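Local coordinates for protein carboxypeptidase D (PDB 3MN8) that removes C-terminal arginine or lysine from peptides and proteins as a zinc-dependent metallocarboxypeptidase, here its first catalytic domain with the transthyretin-like domain that follows, at residues A61-L66 / N74-Q79; N203-K208 / D291-F296; D257-M262 / W321-A326; L331-H336 / D405-L410. One frame throughout, in Å; residues are numbered along the deposited sequence.

Contact 1: residues A61-L66 / N74-Q79; sequences AKVHFL and NLLALQ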
loop_
_atom_site.group_PDB
_atom_site.type_symbol
_atom_site.label_atom_id
_atom_site.label_comp_id
_atom_site.label_asym_id
_atom_site.label_seq_id
_atom_site.Cartn_x
_atom_site.Cartn_y
_atom_site.Cartn_z
ATOM N N ALA A 61 12.847 7.434 -12.131
ATOM C CA ALA A 61 13.037 7.403 -10.689
ATOM C C ALA A 61 13.136 8.818 -10.152
ATOM O O ALA A 61 13.906 9.634 -10.675
ATOM C CB ALA A 61 14.274 6.610 -10.325
ATOM N N LYS A 62 12.343 9.095 -9.115
ATOM C CA LYS A 62 12.331 10.396 -8.451
ATOM C C LYS A 62 12.185 10.233 -6.950
ATOM O O LYS A 62 11.370 9.442 -6.488
ATOM C CB LYS A 62 11.188 11.260 -8.985
ATOM C CG LYS A 62 11.092 12.634 -8.331
ATOM C CD LYS A 62 10.059 13.493 -9.045
ATOM C CE LYS A 62 9.855 14.816 -8.339
ATOM N NZ LYS A 62 11.142 15.531 -8.134
ATOM N N VAL A 63 12.983 10.977 -6.190
ATOM C CA VAL A 63 12.933 10.904 -4.737
ATOM C C VAL A 63 12.041 11.983 -4.168
ATOM O O VAL A 63 12.109 13.137 -4.585
ATOM C CB VAL A 63 14.313 11.068 -4.109
ATOM C CG1 VAL A 63 14.181 11.240 -2.613
ATOM C CG2 VAL A 63 15.200 9.867 -4.444
ATOM N N HIS A 64 11.223 11.590 -3.199
ATOM C CA HIS A 64 10.302 12.484 -2.521
ATOM C C HIS A 64 10.589 12.523 -1.029
ATOM O O HIS A 64 10.754 11.475 -0.392
ATOM C CB HIS A 64 8.878 12.014 -2.762
ATOM C CG HIS A 64 8.513 11.967 -4.211
ATOM N ND1 HIS A 64 7.973 13.049 -4.874
ATOM C CD2 HIS A 64 8.645 10.985 -5.131
ATOM C CE1 HIS A 64 7.771 12.728 -6.138
ATOM N NE2 HIS A 64 8.167 11.480 -6.319
ATOM N N PHE A 65 10.661 13.739 -0.488
ATOM C CA PHE A 65 10.850 13.964 0.946
ATOM C C PHE A 65 9.481 14.097 1.607
ATOM O O PHE A 65 8.670 14.934 1.198
ATOM C CB PHE A 65 11.682 15.230 1.159
ATOM C CG PHE A 65 11.719 15.721 2.582
ATOM C CD1 PHE A 65 10.795 16.647 3.038
ATOM C CD2 PHE A 65 12.697 15.281 3.452
ATOM C CE1 PHE A 65 10.833 17.103 4.341
ATOM C CE2 PHE A 65 12.746 15.740 4.753
ATOM C CZ PHE A 65 11.810 16.651 5.199
ATOM N N LEU A 66 9.220 13.258 2.607
ATOM C CA LEU A 66 7.926 13.232 3.286
ATOM C C LEU A 66 8.042 13.943 4.623
ATOM O O LEU A 66 7.077 14.523 5.121
ATOM C CB LEU A 66 7.471 11.795 3.515
ATOM C CG LEU A 66 7.469 10.875 2.293
ATOM C CD1 LEU A 66 6.823 9.560 2.637
ATOM C CD2 LEU A 66 6.731 11.512 1.151
ATOM N N ASN A 74 15.817 11.391 7.539
ATOM C CA ASN A 74 14.897 11.670 6.457
ATOM C C ASN A 74 13.961 10.516 6.165
ATOM O O ASN A 74 14.398 9.383 6.016
ATOM C CB ASN A 74 15.663 12.044 5.189
ATOM C CG ASN A 74 16.156 13.482 5.211
ATOM O OD1 ASN A 74 15.506 14.380 5.762
ATOM N ND2 ASN A 74 17.310 13.708 4.607
ATOM N N LEU A 75 12.669 10.821 6.086
ATOM C CA LEU A 75 11.668 9.869 5.626
ATOM C C LEU A 75 11.484 10.085 4.133
ATOM O O LEU A 75 10.993 11.133 3.714
ATOM C CB LEU A 75 10.343 10.068 6.366
ATOM C CG LEU A 75 10.187 9.540 7.806
ATOM C CD1 LEU A 75 11.523 9.401 8.512
ATOM C CD2 LEU A 75 9.272 10.433 8.617
ATOM N N LEU A 76 11.884 9.093 3.337
ATOM C CA LEU A 76 11.981 9.240 1.885
ATOM C C LEU A 76 11.133 8.218 1.124
ATOM O O LEU A 76 10.986 7.076 1.559
ATOM C CB LEU A 76 13.436 9.072 1.443
ATOM C CG LEU A 76 14.490 10.055 1.940
ATOM C CD1 LEU A 76 15.892 9.525 1.641
ATOM C CD2 LEU A 76 14.285 11.426 1.314
ATOM N N ALA A 77 10.606 8.628 -0.030
ATOM C CA ALA A 77 9.854 7.726 -0.900
ATOM C C ALA A 77 10.348 7.825 -2.326
ATOM O O ALA A 77 10.382 8.913 -2.896
ATOM C CB ALA A 77 8.377 8.044 -0.857
ATOM N N LEU A 78 10.719 6.686 -2.906
ATOM C CA LEU A 78 11.128 6.666 -4.298
ATOM C C LEU A 78 9.929 6.388 -5.162
ATOM O O LEU A 78 9.311 5.332 -5.038
ATOM C CB LEU A 78 12.185 5.592 -4.555
ATOM C CG LEU A 78 12.835 5.622 -5.951
ATOM C CD1 LEU A 78 13.796 6.806 -6.080
ATOM C CD2 LEU A 78 13.569 4.317 -6.284
ATOM N N GLN A 79 9.608 7.336 -6.032
ATOM C CA GLN A 79 8.610 7.141 -7.079
ATOM C C GLN A 79 9.203 6.569 -8.360
ATOM O O GLN A 79 10.253 7.008 -8.818
ATOM C CB GLN A 79 7.938 8.463 -7.420
ATOM C CG GLN A 79 7.204 8.445 -8.721
ATOM C CD GLN A 79 6.747 9.821 -9.107
ATOM O OE1 GLN A 79 7.324 10.817 -8.678
ATOM N NE2 GLN A 79 5.707 9.892 -9.927
#
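H64 NE2 donates to Q79 OE1 at 2.6 Å, the shortest polar bond between the strands, although the bond is bent, with an N-H...O angle of 145°. OE1 lies near the imidazole plane, whereas NE2 stands tilted 31° from the carbonyl plane of the amide. The extended Q79 chain reaches the NE2 side of the ring from the diagonal position; the H64 ring also meets Y138. Paired backbone bonds join K62 to Q79 and H64 to A77, and L66 N reaches L75 O at 3.0 Å. On the other face V63 splits its branches, CG1 lying 3.9 Å from L76 CD2 and CG2 3.7 Å from L78 CD1; helix 43-56 covers that side through F50 and L53. F65 CE2 comes 3.2 Å from N74 OD1, which sits at the ring edge, the ring and amide planes being nearly perpendicular. With strand axes at 156°, this is an antiparallel beta hairpin, and 61-68 is an outermost strand of the mixed eight-stranded sheet of the M14 carboxypeptidase domain.

Contact 2: residues N203-K208 / D291-F296; sequences NWIVSK and DFNYAF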
loop_
_atom_site.group_PDB
_atom_site.type_symbol
_atom_site.label_atom_id
_atom_site.label_comp_id
_atom_site.label_asym_id
_atom_site.label_seq_id
_atom_site.Cartn_x
_atom_site.Cartn_y
_atom_site.Cartn_z
ATOM N N ASN A 203 -0.076 13.267 6.042
ATOM C CA ASN A 203 -0.055 14.332 5.051
ATOM C C ASN A 203 0.079 13.775 3.664
ATOM O O ASN A 203 -0.558 14.237 2.717
ATOM C CB ASN A 203 1.137 15.253 5.299
ATOM C CG ASN A 203 0.812 16.381 6.239
ATOM O OD1 ASN A 203 -0.194 16.351 6.962
ATOM N ND2 ASN A 203 1.665 17.400 6.236
ATOM N N TRP A 204 0.946 12.783 3.556
ATOM C CA TRP A 204 1.252 12.180 2.279
ATOM C C TRP A 204 0.048 11.427 1.759
ATOM O O TRP A 204 -0.412 11.648 0.634
ATOM C CB TRP A 204 2.449 11.249 2.435
ATOM C CG TRP A 204 3.017 10.792 1.149
ATOM C CD1 TRP A 204 3.330 11.567 0.068
ATOM C CD2 TRP A 204 3.363 9.441 0.791
ATOM N NE1 TRP A 204 3.836 10.780 -0.947
ATOM C CE2 TRP A 204 3.868 9.473 -0.526
ATOM C CE3 TRP A 204 3.286 8.212 1.453
ATOM C CZ2 TRP A 204 4.292 8.321 -1.191
ATOM C CZ3 TRP A 204 3.706 7.076 0.792
ATOM C CH2 TRP A 204 4.203 7.136 -0.513
ATOM N N ILE A 205 -0.485 10.558 2.602
ATOM C CA ILE A 205 -1.589 9.679 2.210
ATOM C C ILE A 205 -2.785 10.458 1.639
ATOM O O ILE A 205 -3.420 10.011 0.675
ATOM C CB ILE A 205 -2.017 8.744 3.391
ATOM C CG1 ILE A 205 -0.862 7.821 3.791
ATOM C CG2 ILE A 205 -3.224 7.908 3.027
ATOM C CD1 ILE A 205 -1.031 7.169 5.148
ATOM N N VAL A 206 -3.075 11.623 2.217
ATOM C CA VAL A 206 -4.210 12.436 1.776
ATOM C C VAL A 206 -3.815 13.413 0.666
ATOM O O VAL A 206 -4.661 14.127 0.122
ATOM C CB VAL A 206 -4.846 13.229 2.946
ATOM C CG1 VAL A 206 -5.435 12.280 3.986
ATOM C CG2 VAL A 206 -3.824 14.159 3.577
ATOM N N SER A 207 -2.530 13.420 0.316
ATOM C CA SER A 207 -2.006 14.391 -0.644
ATOM C C SER A 207 -2.181 13.934 -2.091
ATOM O O SER A 207 -2.121 14.740 -3.018
ATOM C CB SER A 207 -0.534 14.706 -0.341
ATOM O OG SER A 207 0.346 13.766 -0.938
ATOM N N LYS A 208 -2.402 12.641 -2.273
ATOM C CA LYS A 208 -2.592 12.068 -3.597
ATOM C C LYS A 208 -3.666 10.993 -3.559
ATOM O O LYS A 208 -3.890 10.359 -2.535
ATOM C CB LYS A 208 -1.286 11.445 -4.102
ATOM C CG LYS A 208 -0.148 12.427 -4.210
ATOM C CD LYS A 208 1.079 11.842 -4.890
ATOM C CE LYS A 208 2.032 12.995 -5.245
ATOM N NZ LYS A 208 3.301 12.616 -5.940
ATOM N N ASP A 291 -6.267 0.977 8.446
ATOM C CA ASP A 291 -7.648 1.428 8.451
ATOM C C ASP A 291 -7.726 2.923 8.174
ATOM O O ASP A 291 -8.763 3.418 7.722
ATOM C CB ASP A 291 -8.356 1.052 9.765
ATOM C CG ASP A 291 -8.657 -0.447 9.864
ATOM O OD1 ASP A 291 -8.223 -1.212 8.971
ATOM O OD2 ASP A 291 -9.334 -0.861 10.831
ATOM N N PHE A 292 -6.631 3.636 8.435
ATOM C CA PHE A 292 -6.633 5.073 8.204
ATOM C C PHE A 292 -6.707 5.379 6.706
ATOM O O PHE A 292 -7.471 6.249 6.275
ATOM C CB PHE A 292 -5.433 5.761 8.840
ATOM C CG PHE A 292 -5.263 7.175 8.394
ATOM C CD1 PHE A 292 -5.871 8.202 9.092
ATOM C CD2 PHE A 292 -4.516 7.482 7.260
ATOM C CE1 PHE A 292 -5.738 9.525 8.678
ATOM C CE2 PHE A 292 -4.370 8.795 6.846
ATOM C CZ PHE A 292 -4.985 9.819 7.552
ATOM N N ASN A 293 -5.937 4.644 5.917
ATOM C CA ASN A 293 -6.053 4.725 4.467
ATOM C C ASN A 293 -7.498 4.594 3.965
ATOM O O ASN A 293 -7.990 5.430 3.198
ATOM C CB ASN A 293 -5.165 3.666 3.806
ATOM C CG ASN A 293 -3.707 4.112 3.689
ATOM O OD1 ASN A 293 -3.272 4.606 2.638
ATOM N ND2 ASN A 293 -2.945 3.935 4.769
ATOM N N TYR A 294 -8.177 3.550 4.418
ATOM C CA TYR A 294 -9.493 3.221 3.885
ATOM C C TYR A 294 -10.535 4.253 4.287
ATOM O O TYR A 294 -11.337 4.700 3.465
ATOM C CB TYR A 294 -9.914 1.819 4.345
ATOM C CG TYR A 294 -11.220 1.330 3.752
ATOM C CD1 TYR A 294 -11.360 1.144 2.370
ATOM C CD2 TYR A 294 -12.313 1.037 4.575
ATOM C CE1 TYR A 294 -12.558 0.688 1.826
ATOM C CE2 TYR A 294 -13.513 0.580 4.045
ATOM C CZ TYR A 294 -13.634 0.407 2.670
ATOM O OH TYR A 294 -14.829 -0.052 2.144
ATOM N N ALA A 295 -10.495 4.634 5.559
ATOM C CA ALA A 295 -11.524 5.477 6.164
ATOM C C ALA A 295 -11.362 6.965 5.868
ATOM O O ALA A 295 -12.325 7.713 5.984
ATOM C CB ALA A 295 -11.571 5.245 7.666
ATOM N N PHE A 296 -10.160 7.400 5.497
ATOM C CA PHE A 296 -9.920 8.828 5.305
ATOM C C PHE A 296 -9.393 9.118 3.913
ATOM O O PHE A 296 -8.911 10.224 3.635
ATOM C CB PHE A 296 -8.935 9.350 6.351
ATOM C CG PHE A 296 -9.431 9.227 7.780
ATOM C CD1 PHE A 296 -9.271 8.044 8.495
ATOM C CD2 PHE A 296 -10.052 10.302 8.411
ATOM C CE1 PHE A 296 -9.722 7.939 9.809
ATOM C CE2 PHE A 296 -10.509 10.195 9.730
ATOM C CZ PHE A 296 -10.343 9.016 10.423
#
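I205 lays both branches against N293 and F292, CG2 on the OD1 side of the amide and CD1 on the ND2 side. CG2, anti to the backbone N, lies 3.3 Å from N293 OD1, while CD1 passes 3.8 Å from N293 ND2 and 4.1 Å from F292 CE2. The I205 chain crosses the N293 side chain at about a right angle and that of F292 more obliquely. An alanine in place of I205 would probably open a gap between the N293 amide and the F292 ring, since the CG2 and CD1 contacts would go. That amide is also held by polar partners: OD1 accepts from K95 NZ, and ND2 donates to M289 O. One face of the F292 ring is covered by F296 CB, 4.0 Å above the plane and offset toward the rim. V206 CG1 adds a looser apolar approach to F292 CZ at 4.4 Å. At the turn beyond, W204 O accepts from both S207 N and S207 OG, the hydroxyl lying on a lone pair at 2.7 Å. The contact thus joins helix 196-205 to helix 289-296, and W204 and I205 both rest on K95 of the central strand 93-97.

Contact 3: residues D257-M262 / W321-A326; sequences DNHPIM and WQRNKA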
loop_
_atom_site.group_PDB
_atom_site.type_symbol
_atom_site.label_atom_id
_atom_site.label_comp_id
_atom_site.label_asym_id
_atom_site.label_seq_id
_atom_site.Cartn_x
_atom_site.Cartn_y
_atom_site.Cartn_z
ATOM N N ASP A 257 -1.648 -16.323 -1.922
ATOM C CA ASP A 257 -1.717 -17.390 -2.923
ATOM C C ASP A 257 -0.375 -17.512 -3.651
ATOM O O ASP A 257 0.070 -18.613 -3.969
ATOM C CB ASP A 257 -2.860 -17.147 -3.930
ATOM C CG ASP A 257 -4.247 -17.446 -3.349
ATOM O OD1 ASP A 257 -4.335 -17.730 -2.142
ATOM O OD2 ASP A 257 -5.256 -17.398 -4.099
ATOM N N ASN A 258 0.264 -16.372 -3.901
ATOM C CA ASN A 258 1.544 -16.336 -4.603
ATOM C C ASN A 258 2.774 -16.487 -3.704
ATOM O O ASN A 258 3.905 -16.346 -4.165
ATOM C CB ASN A 258 1.656 -15.055 -5.427
ATOM C CG ASN A 258 0.878 -15.139 -6.725
ATOM O OD1 ASN A 258 1.332 -15.752 -7.697
ATOM N ND2 ASN A 258 -0.307 -14.533 -6.748
ATOM N N HIS A 259 2.548 -16.771 -2.425
ATOM C CA HIS A 259 3.630 -16.881 -1.456
ATOM C C HIS A 259 3.665 -18.309 -0.946
ATOM O O HIS A 259 2.790 -18.724 -0.193
ATOM C CB HIS A 259 3.418 -15.893 -0.298
ATOM C CG HIS A 259 4.608 -15.752 0.608
ATOM N ND1 HIS A 259 5.142 -16.813 1.311
ATOM C CD2 HIS A 259 5.358 -14.671 0.936
ATOM C CE1 HIS A 259 6.169 -16.392 2.028
ATOM N NE2 HIS A 259 6.325 -15.097 1.817
ATOM N N PRO A 260 4.680 -19.071 -1.357
ATOM C CA PRO A 260 4.769 -20.522 -1.130
ATOM C C PRO A 260 4.583 -20.944 0.327
ATOM O O PRO A 260 4.236 -22.093 0.576
ATOM C CB PRO A 260 6.195 -20.858 -1.570
ATOM C CG PRO A 260 6.559 -19.784 -2.532
ATOM C CD PRO A 260 5.871 -18.540 -2.041
ATOM N N ILE A 261 4.830 -20.040 1.269
ATOM C CA ILE A 261 4.801 -20.384 2.694
ATOM C C ILE A 261 3.588 -19.798 3.416
ATOM O O ILE A 261 2.945 -20.469 4.239
ATOM C CB ILE A 261 6.102 -19.927 3.406
ATOM C CG1 ILE A 261 7.284 -20.801 2.966
ATOM C CG2 ILE A 261 5.932 -19.949 4.933
ATOM C CD1 ILE A 261 8.621 -20.299 3.460
ATOM N N MET A 262 3.296 -18.539 3.098
ATOM C CA MET A 262 2.101 -17.846 3.578
ATOM C C MET A 262 0.821 -18.572 3.155
ATOM O O MET A 262 -0.108 -18.705 3.940
ATOM C CB MET A 262 2.094 -16.403 3.055
ATOM C CG MET A 262 0.998 -15.515 3.625
ATOM S SD MET A 262 1.225 -13.818 3.047
ATOM C CE MET A 262 2.838 -13.469 3.731
ATOM N N TRP A 321 13.409 -12.635 -0.787
ATOM C CA TRP A 321 13.161 -11.989 -2.073
ATOM C C TRP A 321 12.436 -12.917 -3.055
ATOM O O TRP A 321 11.432 -12.526 -3.658
ATOM C CB TRP A 321 14.446 -11.440 -2.708
ATOM C CG TRP A 321 14.234 -11.085 -4.153
ATOM C CD1 TRP A 321 14.679 -11.776 -5.233
ATOM C CD2 TRP A 321 13.472 -9.981 -4.668
ATOM N NE1 TRP A 321 14.265 -11.169 -6.388
ATOM C CE2 TRP A 321 13.518 -10.063 -6.073
ATOM C CE3 TRP A 321 12.753 -8.931 -4.077
ATOM C CZ2 TRP A 321 12.877 -9.133 -6.903
ATOM C CZ3 TRP A 321 12.124 -8.005 -4.905
ATOM C CH2 TRP A 321 12.194 -8.112 -6.300
ATOM N N GLN A 322 12.935 -14.141 -3.208
ATOM C CA GLN A 322 12.366 -15.070 -4.179
ATOM C C GLN A 322 10.924 -15.461 -3.859
ATOM O O GLN A 322 10.129 -15.702 -4.770
ATOM C CB GLN A 322 13.228 -16.320 -4.318
ATOM C CG GLN A 322 13.652 -16.587 -5.744
ATOM C CD GLN A 322 14.626 -15.547 -6.259
ATOM O OE1 GLN A 322 14.510 -15.072 -7.392
ATOM N NE2 GLN A 322 15.594 -15.180 -5.422
ATOM N N ARG A 323 10.590 -15.518 -2.573
ATOM C CA ARG A 323 9.220 -15.836 -2.152
ATOM C C ARG A 323 8.235 -14.694 -2.407
ATOM O O ARG A 323 7.151 -14.896 -2.966
ATOM C CB ARG A 323 9.200 -16.197 -0.667
ATOM C CG ARG A 323 10.232 -17.238 -0.310
ATOM C CD ARG A 323 10.333 -17.426 1.185
ATOM N NE ARG A 323 11.006 -18.673 1.539
ATOM C CZ ARG A 323 11.384 -18.972 2.774
ATOM N NH1 ARG A 323 11.151 -18.105 3.755
ATOM N NH2 ARG A 323 11.990 -20.127 3.030
ATOM N N ASN A 324 8.617 -13.492 -1.992
ATOM C CA ASN A 324 7.709 -12.366 -2.037
ATOM C C ASN A 324 7.665 -11.719 -3.408
ATOM O O ASN A 324 6.742 -10.963 -3.720
ATOM C CB ASN A 324 8.102 -11.342 -0.983
ATOM C CG ASN A 324 7.950 -11.874 0.428
ATOM O OD1 ASN A 324 6.945 -11.613 1.089
ATOM N ND2 ASN A 324 8.948 -12.628 0.899
ATOM N N LYS A 325 8.666 -12.024 -4.226
ATOM C CA LYS A 325 8.791 -11.450 -5.569
ATOM C C LYS A 325 7.474 -11.431 -6.359
ATOM O O LYS A 325 7.013 -10.367 -6.769
ATOM C CB LYS A 325 9.860 -12.216 -6.352
ATOM C CG LYS A 325 10.350 -11.557 -7.628
ATOM C CD LYS A 325 11.259 -12.538 -8.323
ATOM C CE LYS A 325 11.884 -11.962 -9.562
ATOM N NZ LYS A 325 12.865 -12.935 -10.113
ATOM N N ALA A 326 6.892 -12.613 -6.567
ATOM C CA ALA A 326 5.641 -12.774 -7.309
ATOM C C ALA A 326 4.434 -12.114 -6.625
ATOM O O ALA A 326 3.586 -11.492 -7.285
ATOM C CB ALA A 326 5.364 -14.251 -7.551
#
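The imidazole of H259 lies between R323 CB on one face and M262 CE on the opposite face, each 3.9 Å from the ring plane and offset toward the rim. R323 CB makes a CH-pi contact, 23° off the ring normal. Two groups meet the ring edge in its plane: I261 N, which donates to H259 ND1 at 3.2 Å with an N-H...N angle of 154°, and N324 OD1, 3.4 Å from H259 CD2. The N324 amide is turned 81° against the ring, and its own polar atoms are engaged, OD1 with Y255 OH and ND2 with E320 O. This packing ties the loop after helix 245-257 to helix 317-333, the last helix of the M14 carboxypeptidase domain, and the N324 side chain is about 9 Å from that of E305, the predicted proton donor/acceptor. An alanine in place of H259 would probably open a gap between R323 CB and M262 CE and leave I261 N without its ND1 acceptor. The preceding residue, N258, packs on the C-terminal end of segment 321-326, its CB 4.2 Å from A326 C, while its ND2 is bonded to T254 O.

Contact 4: residues L331-H336 / D405-L410; sequences LLRQAH and DNQEAL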
loop_
_atom_site.group_PDB
_atom_site.type_symbol
_atom_site.label_atom_id
_atom_site.label_comp_id
_atom_site.label_asym_id
_atom_site.label_seq_id
_atom_site.Cartn_x
_atom_site.Cartn_y
_atom_site.Cartn_z
ATOM N N LEU A 331 0.243 -8.306 -6.577
ATOM C CA LEU A 331 -0.569 -7.406 -5.760
ATOM C C LEU A 331 -0.617 -6.055 -6.446
ATOM O O LEU A 331 -1.677 -5.448 -6.573
ATOM C CB LEU A 331 0.017 -7.258 -4.357
ATOM C CG LEU A 331 -0.801 -6.466 -3.331
ATOM C CD1 LEU A 331 -0.125 -6.503 -1.975
ATOM C CD2 LEU A 331 -0.975 -5.025 -3.757
ATOM N N LEU A 332 0.536 -5.588 -6.897
ATOM C CA LEU A 332 0.578 -4.297 -7.567
ATOM C C LEU A 332 -0.394 -4.292 -8.724
ATOM O O LEU A 332 -1.144 -3.339 -8.892
ATOM C CB LEU A 332 1.994 -3.951 -8.034
ATOM C CG LEU A 332 2.927 -3.568 -6.872
ATOM C CD1 LEU A 332 4.379 -3.467 -7.299
ATOM C CD2 LEU A 332 2.473 -2.279 -6.215
ATOM N N ARG A 333 -0.411 -5.372 -9.501
ATOM C CA ARG A 333 -1.298 -5.454 -10.674
ATOM C C ARG A 333 -2.780 -5.483 -10.311
ATOM O O ARG A 333 -3.642 -5.315 -11.174
ATOM C CB ARG A 333 -0.928 -6.638 -11.568
ATOM C CG ARG A 333 0.559 -6.674 -11.887
ATOM C CD ARG A 333 0.893 -7.429 -13.165
ATOM N NE ARG A 333 0.661 -6.621 -14.349
ATOM C CZ ARG A 333 1.561 -6.272 -15.270
ATOM N NH1 ARG A 333 1.149 -5.532 -16.283
ATOM N NH2 ARG A 333 2.837 -6.643 -15.209
ATOM N N GLN A 334 -3.072 -5.675 -9.028
ATOM C CA GLN A 334 -4.441 -5.598 -8.528
ATOM C C GLN A 334 -4.945 -4.145 -8.495
ATOM O O GLN A 334 -6.148 -3.892 -8.414
ATOM C CB GLN A 334 -4.535 -6.232 -7.142
ATOM C CG GLN A 334 -4.500 -7.761 -7.129
ATOM C CD GLN A 334 -5.782 -8.371 -7.686
ATOM O OE1 GLN A 334 -6.856 -8.241 -7.098
ATOM N NE2 GLN A 334 -5.670 -9.034 -8.823
ATOM N N ALA A 335 -4.035 -3.184 -8.575
ATOM C CA ALA A 335 -4.450 -1.799 -8.694
ATOM C C ALA A 335 -5.070 -1.548 -10.067
ATOM O O ALA A 335 -5.371 -0.410 -10.432
ATOM C CB ALA A 335 -3.279 -0.862 -8.458
ATOM N N HIS A 336 -5.267 -2.604 -10.839
ATOM C CA HIS A 336 -5.815 -2.411 -12.172
ATOM C C HIS A 336 -7.170 -3.033 -12.369
ATOM O O HIS A 336 -7.794 -2.840 -13.413
ATOM C CB HIS A 336 -4.837 -2.895 -13.217
ATOM C CG HIS A 336 -3.559 -2.119 -13.219
ATOM N ND1 HIS A 336 -3.472 -0.837 -13.720
ATOM C CD2 HIS A 336 -2.326 -2.431 -12.756
ATOM C CE1 HIS A 336 -2.231 -0.402 -13.585
ATOM N NE2 HIS A 336 -1.517 -1.348 -13.003
ATOM N N ASP A 405 -9.923 -9.515 -16.621
ATOM C CA ASP A 405 -9.103 -10.295 -17.540
ATOM C C ASP A 405 -8.077 -9.409 -18.245
ATOM O O ASP A 405 -6.905 -9.795 -18.391
ATOM C CB ASP A 405 -9.994 -11.008 -18.570
ATOM C CG ASP A 405 -9.255 -12.099 -19.343
ATOM O OD1 ASP A 405 -8.011 -12.032 -19.471
ATOM O OD2 ASP A 405 -9.926 -13.032 -19.831
ATOM N N ASN A 406 -8.512 -8.224 -18.676
ATOM C CA ASN A 406 -7.613 -7.328 -19.394
ATOM C C ASN A 406 -6.699 -6.525 -18.491
ATOM O O ASN A 406 -6.929 -6.403 -17.284
ATOM C CB ASN A 406 -8.344 -6.376 -20.338
ATOM C CG ASN A 406 -7.386 -5.428 -21.047
ATOM O OD1 ASN A 406 -6.539 -5.856 -21.834
ATOM N ND2 ASN A 406 -7.491 -4.137 -20.742
ATOM N N GLN A 407 -5.669 -5.964 -19.116
ATOM C CA GLN A 407 -4.562 -5.362 -18.405
ATOM C C GLN A 407 -4.945 -4.130 -17.600
ATOM O O GLN A 407 -4.343 -3.858 -16.565
ATOM C CB GLN A 407 -3.429 -5.037 -19.377
ATOM C CG GLN A 407 -2.473 -6.194 -19.608
ATOM C CD GLN A 407 -1.364 -5.850 -20.588
ATOM O OE1 GLN A 407 -1.540 -5.014 -21.477
ATOM N NE2 GLN A 407 -0.211 -6.499 -20.434
ATOM N N GLU A 408 -5.941 -3.386 -18.064
ATOM C CA GLU A 408 -6.317 -2.156 -17.377
ATOM C C GLU A 408 -7.818 -2.032 -17.110
ATOM O O GLU A 408 -8.651 -2.513 -17.889
ATOM C CB GLU A 408 -5.749 -0.929 -18.102
ATOM C CG GLU A 408 -4.225 -0.904 -18.056
ATOM C CD GLU A 408 -3.606 0.367 -18.602
ATOM O OE1 GLU A 408 -2.590 0.250 -19.317
ATOM O OE2 GLU A 408 -4.120 1.474 -18.318
ATOM N N ALA A 409 -8.138 -1.406 -15.977
ATOM C CA ALA A 409 -9.507 -1.242 -15.513
ATOM C C ALA A 409 -10.394 -0.688 -16.614
ATOM O O ALA A 409 -9.978 0.164 -17.406
ATOM C CB ALA A 409 -9.549 -0.336 -14.299
ATOM N N LEU A 410 -11.620 -1.194 -16.652
ATOM C CA LEU A 410 -12.600 -0.782 -17.634
ATOM C C LEU A 410 -12.918 0.703 -17.501
ATOM O O LEU A 410 -13.250 1.180 -16.407
ATOM C CB LEU A 410 -13.865 -1.612 -17.464
ATOM C CG LEU A 410 -13.730 -2.987 -18.098
ATOM C CD1 LEU A 410 -14.664 -3.988 -17.434
ATOM C CD2 LEU A 410 -13.991 -2.866 -19.596
#
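H336 and A409 bring their backbones close, CA to CA 5.1 Å, and H336 O lies 3.0 Å from A409 N, but the angle is too poor for a hydrogen bond. The junction is that between the M14 catalytic domain, whose last helix is 317-333, and the C-terminal transthyretin-like beta domain, whose strand 410-415 runs parallel to strand 339-344. H336 gives the largest single share of the contact. Its CB comes 3.5 Å from Q407 O; with CG anti to the carbonyl carbon (chi1 -63°), CG stays 3.9 Å from that oxygen. A409 CB meets H336 O at 3.2 Å. The ring stands obliquely to E408, ND1 being 4.4 Å from E408 CG, and its NE2 is bonded to T135 OG1. The E408 carboxylate is instead engaged with K340, OE2 forming a salt bridge to NZ. Within the loop, N406 ND2 gives a weak bond to E408 O. The R333 guanidinium has its NH2 bonded to D127 O, and R333 NH1 ends 4.5 Å from Q407 NE2, a loose approach of two donor groups.

Contact 2 is buried, contacts 1 and 3 are partly so, and contact 4 lies at the surface. Contacts 1 and 2 touch through W204, whose CD1 packs 3.6 Å from L66 CD2, so the edge hairpin and helix 196-205 form continuous packing. Contacts 3 and 4 both use helix 317-333, contact 3 in its body and contact 4 at its C-terminal end; their nearest atoms are about 5 Å apart and do not touch. The chemistry follows the place: contact 1 is held by a ladder of backbone bonds, contact 2 by apolar and amide packing, contact 3 by one imidazole packed on both faces and at its edge, and contact 4 by loose meetings at a domain boundary. Contacts 2 and 3 lie on opposite sides of the chain's centre.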